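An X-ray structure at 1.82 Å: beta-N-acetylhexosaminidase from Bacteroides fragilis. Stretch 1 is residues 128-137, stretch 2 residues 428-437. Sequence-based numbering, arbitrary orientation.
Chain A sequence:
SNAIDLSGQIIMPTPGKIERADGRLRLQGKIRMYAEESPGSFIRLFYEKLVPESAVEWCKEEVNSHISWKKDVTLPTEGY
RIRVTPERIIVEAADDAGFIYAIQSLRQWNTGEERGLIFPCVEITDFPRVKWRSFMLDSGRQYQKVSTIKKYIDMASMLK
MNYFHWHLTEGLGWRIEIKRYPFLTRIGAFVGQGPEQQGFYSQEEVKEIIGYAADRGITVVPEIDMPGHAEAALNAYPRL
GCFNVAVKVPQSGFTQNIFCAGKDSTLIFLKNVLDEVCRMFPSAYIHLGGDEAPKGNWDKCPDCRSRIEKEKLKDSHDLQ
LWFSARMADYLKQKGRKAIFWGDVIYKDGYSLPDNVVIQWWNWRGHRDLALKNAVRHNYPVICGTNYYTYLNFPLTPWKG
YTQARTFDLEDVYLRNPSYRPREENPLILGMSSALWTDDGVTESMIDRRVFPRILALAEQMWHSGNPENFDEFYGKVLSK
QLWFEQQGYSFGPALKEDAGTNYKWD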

# COMPACT_ATOMS: atom_id res chain seq x y z
N PRO A 128 -1.89 -13.26 -9.67
CA PRO A 128 -2.14 -13.03 -8.23
C PRO A 128 -3.38 -13.70 -7.69
O PRO A 128 -4.42 -13.81 -8.38
CB PRO A 128 -2.30 -11.50 -8.14
CG PRO A 128 -2.86 -11.12 -9.51
CD PRO A 128 -2.10 -12.02 -10.46
N ARG A 129 -3.28 -14.14 -6.44
CA ARG A 129 -4.41 -14.75 -5.77
C ARG A 129 -5.54 -13.77 -5.54
O ARG A 129 -6.72 -14.12 -5.74
CB ARG A 129 -3.97 -15.37 -4.43
CG ARG A 129 -5.07 -16.17 -3.78
CD ARG A 129 -4.66 -16.70 -2.40
NE ARG A 129 -4.42 -15.62 -1.45
CZ ARG A 129 -5.38 -15.04 -0.74
NH1 ARG A 129 -5.08 -14.07 0.11
NH2 ARG A 129 -6.65 -15.43 -0.88
N VAL A 130 -5.20 -12.54 -5.14
CA VAL A 130 -6.22 -11.51 -4.89
C VAL A 130 -5.92 -10.22 -5.62
O VAL A 130 -4.77 -9.94 -5.96
CB VAL A 130 -6.42 -11.21 -3.37
CG1 VAL A 130 -6.80 -12.49 -2.63
CG2 VAL A 130 -5.18 -10.57 -2.76
N LYS A 131 -6.98 -9.42 -5.84
CA LYS A 131 -6.90 -8.24 -6.72
C LYS A 131 -6.34 -7.02 -6.02
O LYS A 131 -5.82 -6.10 -6.67
CB LYS A 131 -8.31 -7.90 -7.24
CG LYS A 131 -8.95 -9.01 -8.07
CD LYS A 131 -10.36 -8.59 -8.52
N TRP A 132 -6.46 -6.98 -4.69
CA TRP A 132 -5.96 -5.84 -3.93
C TRP A 132 -4.80 -6.30 -3.06
O TRP A 132 -4.98 -7.16 -2.20
CB TRP A 132 -7.06 -5.26 -3.02
CG TRP A 132 -6.55 -4.10 -2.20
CD1 TRP A 132 -5.74 -4.17 -1.09
CD2 TRP A 132 -6.79 -2.71 -2.44
NE1 TRP A 132 -5.47 -2.90 -0.63
CE2 TRP A 132 -6.11 -1.99 -1.44
CE3 TRP A 132 -7.53 -2.00 -3.39
CZ2 TRP A 132 -6.13 -0.58 -1.38
CZ3 TRP A 132 -7.54 -0.61 -3.33
CH2 TRP A 132 -6.85 0.08 -2.33
N ARG A 133 -3.62 -5.72 -3.29
CA ARG A 133 -2.39 -6.10 -2.57
C ARG A 133 -1.65 -4.81 -2.25
O ARG A 133 -1.02 -4.23 -3.14
CB ARG A 133 -1.53 -7.02 -3.47
CG ARG A 133 -2.30 -8.28 -3.96
CD ARG A 133 -1.47 -9.22 -4.85
NE ARG A 133 -0.86 -8.49 -5.96
CZ ARG A 133 -1.50 -8.07 -7.05
NH1 ARG A 133 -2.80 -8.30 -7.22
NH2 ARG A 133 -0.81 -7.40 -7.98
N SER A 134 -1.74 -4.34 -1.00
CA SER A 134 -1.21 -3.00 -0.70
C SER A 134 -0.26 -2.94 0.49
O SER A 134 -0.29 -3.81 1.37
CB SER A 134 -2.34 -1.98 -0.44
OG SER A 134 -3.04 -2.31 0.74
N PHE A 135 0.56 -1.90 0.49
CA PHE A 135 1.40 -1.56 1.63
C PHE A 135 1.10 -0.11 1.96
O PHE A 135 1.06 0.72 1.06
CB PHE A 135 2.88 -1.68 1.28
CG PHE A 135 3.80 -1.14 2.35
CD1 PHE A 135 3.92 -1.81 3.56
CD2 PHE A 135 4.52 0.03 2.15
CE1 PHE A 135 4.76 -1.34 4.56
CE2 PHE A 135 5.37 0.52 3.16
CZ PHE A 135 5.48 -0.17 4.36
N MSE A 136 0.89 0.17 3.24
CA MSE A 136 0.64 1.54 3.70
C MSE A 136 1.80 2.08 4.51
O MSE A 136 2.32 1.40 5.39
CB MSE A 136 -0.60 1.58 4.58
CG MSE A 136 -1.03 3.02 4.92
SE MSE A 136 -1.90 3.17 6.64
CE MSE A 136 -0.31 3.25 7.74
N LEU A 137 2.20 3.33 4.23
CA LEU A 137 3.21 3.99 5.05
C LEU A 137 2.59 5.22 5.69
O LEU A 137 1.90 5.99 5.02
CB LEU A 137 4.43 4.39 4.21
CG LEU A 137 5.57 5.07 4.99
CD1 LEU A 137 6.13 4.15 6.06
CD2 LEU A 137 6.67 5.50 4.03
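Stretch 2 (428-437) ILGMSSALWT

Residues 428-435 form a strand that runs beside strand 132-137 in the same direction. The N-to-C axes differ by 18° (signed crossing angle -18°) and approach to 4.6 Å, the spacing of neighbouring strands in one sheet. The register is unbroken: Trp132 pairs with Gly430, and each further step pairs the next residues, up to Leu137 with Leu435. Together the stretches bury 749 Å², although nearly 300 residues of sequence separate them.

Pro128 makes no contact with stretch 2. Arg129 starts sideways; chi1 and chi2 are both t, and past the p turn at chi3 the end comes nearer, so that NH1 of Arg129 lies 3.6 Å from SE of Met431, near the guanidinium plane. Val130 points toward stretch 2, with its CG2 3.6 Å from CA of Gly430. The absent side chain matters here: an ideal CB on Gly430 would stand 3.1 Å from CG2 of Val130 and only 1.9 Å from O of Trp132, a clash. The Gly430 backbone angles, 161/-147, by themselves also call for glycine.

At the start of the strand, O of Leu429 accepts two hydrogen bonds, a weak one from N of Lys131 (3.3 Å, 124° at the hydrogen) and a straighter one from N of Trp132 (3.0 Å, 141°). Beside them, CB of Trp132 packs 3.9 Å from CB of Leu429. The carbonyl of Trp132 then receives N of Met431 at 3.0 Å, and CA of Gly430 lies 3.3 Å from the same O in a CA-H...O contact. This close approach fits the short CA-CA distance of 4.4 Å between Trp132 and Gly430.

From here the bonding is that of a parallel ladder, in which alternate residues of stretch 1 each use both N and O. Arg133 forms none of these bonds; its side chain lies on the same face as Met431, and NH1 of Arg133 turns back to donate to O of Val130 at 2.9 Å. Ser134 N donates to Met431 O at 3.2 Å, while Ser134 O accepts both N and OG of Ser433, each at 2.9 Å. On the other face, OG of Ser134 comes within 3.1 Å of CB of Ser432 and accepts a weak bond from NE1 of Trp132 (2.9 Å).

Phe135 shares its face with Ser433 and Leu435: OG of Ser433 meets the ring edge 3.5 Å from CD1 of Phe135, and CZ of Phe135 reaches CB of Leu435 at 3.8 Å. Selenomethionine Met136 continues the ladder, its N 2.8 Å from O of Ser433 and its O 2.9 Å from N of Leu435. Its side chain covers one face of the Trp436 indole. CE of Met136 sits 3.4 Å from CE2 of Trp436, and a CH-pi angle only 10° off the ring normal confirms the face-on approach. Leu137 closes the contact, its CD1 4.1 Å from CD1 of Leu435.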

# COMPACT_ATOMS: atom_id res chain seq x y z
N ILE A 428 -14.75 -9.44 -1.02
CA ILE A 428 -13.42 -9.42 -0.40
C ILE A 428 -12.35 -9.17 -1.46
O ILE A 428 -12.05 -10.05 -2.28
CB ILE A 428 -13.11 -10.74 0.33
CG1 ILE A 428 -14.25 -11.11 1.28
CG2 ILE A 428 -11.78 -10.64 1.07
CD1 ILE A 428 -14.47 -10.08 2.35
N LEU A 429 -11.76 -7.98 -1.42
CA LEU A 429 -10.89 -7.52 -2.50
C LEU A 429 -9.47 -8.04 -2.38
O LEU A 429 -8.82 -8.32 -3.39
CB LEU A 429 -10.85 -6.00 -2.52
CG LEU A 429 -12.17 -5.30 -2.80
CD1 LEU A 429 -11.95 -3.80 -2.86
CD2 LEU A 429 -12.79 -5.81 -4.10
N GLY A 430 -8.98 -8.14 -1.15
CA GLY A 430 -7.62 -8.58 -0.94
C GLY A 430 -7.14 -8.20 0.44
O GLY A 430 -7.93 -8.12 1.38
N MSE A 431 -5.84 -7.91 0.54
CA MSE A 431 -5.17 -7.72 1.81
C MSE A 431 -4.32 -6.47 1.80
O MSE A 431 -3.82 -6.05 0.74
CB MSE A 431 -4.24 -8.91 2.07
CG MSE A 431 -4.95 -10.24 2.11
SE MSE A 431 -3.62 -11.66 2.35
CE MSE A 431 -2.80 -11.02 3.99
N SER A 432 -4.12 -5.90 2.98
CA SER A 432 -3.17 -4.79 3.12
C SER A 432 -2.13 -5.12 4.18
O SER A 432 -2.31 -6.05 4.98
CB SER A 432 -3.88 -3.49 3.49
OG SER A 432 -4.61 -3.61 4.69
N SER A 433 -1.04 -4.37 4.15
CA SER A 433 0.00 -4.44 5.17
C SER A 433 0.27 -2.99 5.52
O SER A 433 0.05 -2.10 4.69
CB SER A 433 1.25 -5.08 4.59
OG SER A 433 1.65 -4.45 3.39
N ALA A 434 0.73 -2.73 6.75
CA ALA A 434 0.89 -1.34 7.16
C ALA A 434 2.10 -1.12 8.04
O ALA A 434 2.50 -1.99 8.83
CB ALA A 434 -0.35 -0.85 7.88
N LEU A 435 2.66 0.07 7.93
CA LEU A 435 3.73 0.49 8.82
C LEU A 435 3.35 1.84 9.40
O LEU A 435 3.57 2.88 8.77
CB LEU A 435 5.06 0.57 8.06
CG LEU A 435 6.36 0.72 8.87
CD1 LEU A 435 6.54 2.09 9.53
CD2 LEU A 435 6.47 -0.37 9.93
N TRP A 436 2.76 1.83 10.60
CA TRP A 436 2.41 3.06 11.30
C TRP A 436 3.64 3.58 12.02
O TRP A 436 4.42 2.80 12.55
CB TRP A 436 1.30 2.80 12.32
CG TRP A 436 0.03 2.37 11.68
CD1 TRP A 436 -0.40 1.09 11.46
CD2 TRP A 436 -0.99 3.23 11.14
NE1 TRP A 436 -1.62 1.10 10.82
CE2 TRP A 436 -2.00 2.40 10.61
CE3 TRP A 436 -1.14 4.62 11.05
CZ2 TRP A 436 -3.15 2.92 10.00
CZ3 TRP A 436 -2.28 5.13 10.45
CH2 TRP A 436 -3.27 4.28 9.93
N THR A 437 3.82 4.89 12.04
CA THR A 437 5.04 5.45 12.63
C THR A 437 4.86 6.05 14.03
O THR A 437 5.65 6.90 14.46
CB THR A 437 5.75 6.42 11.64
OG1 THR A 437 4.83 7.42 11.17
CG2 THR A 437 6.27 5.64 10.43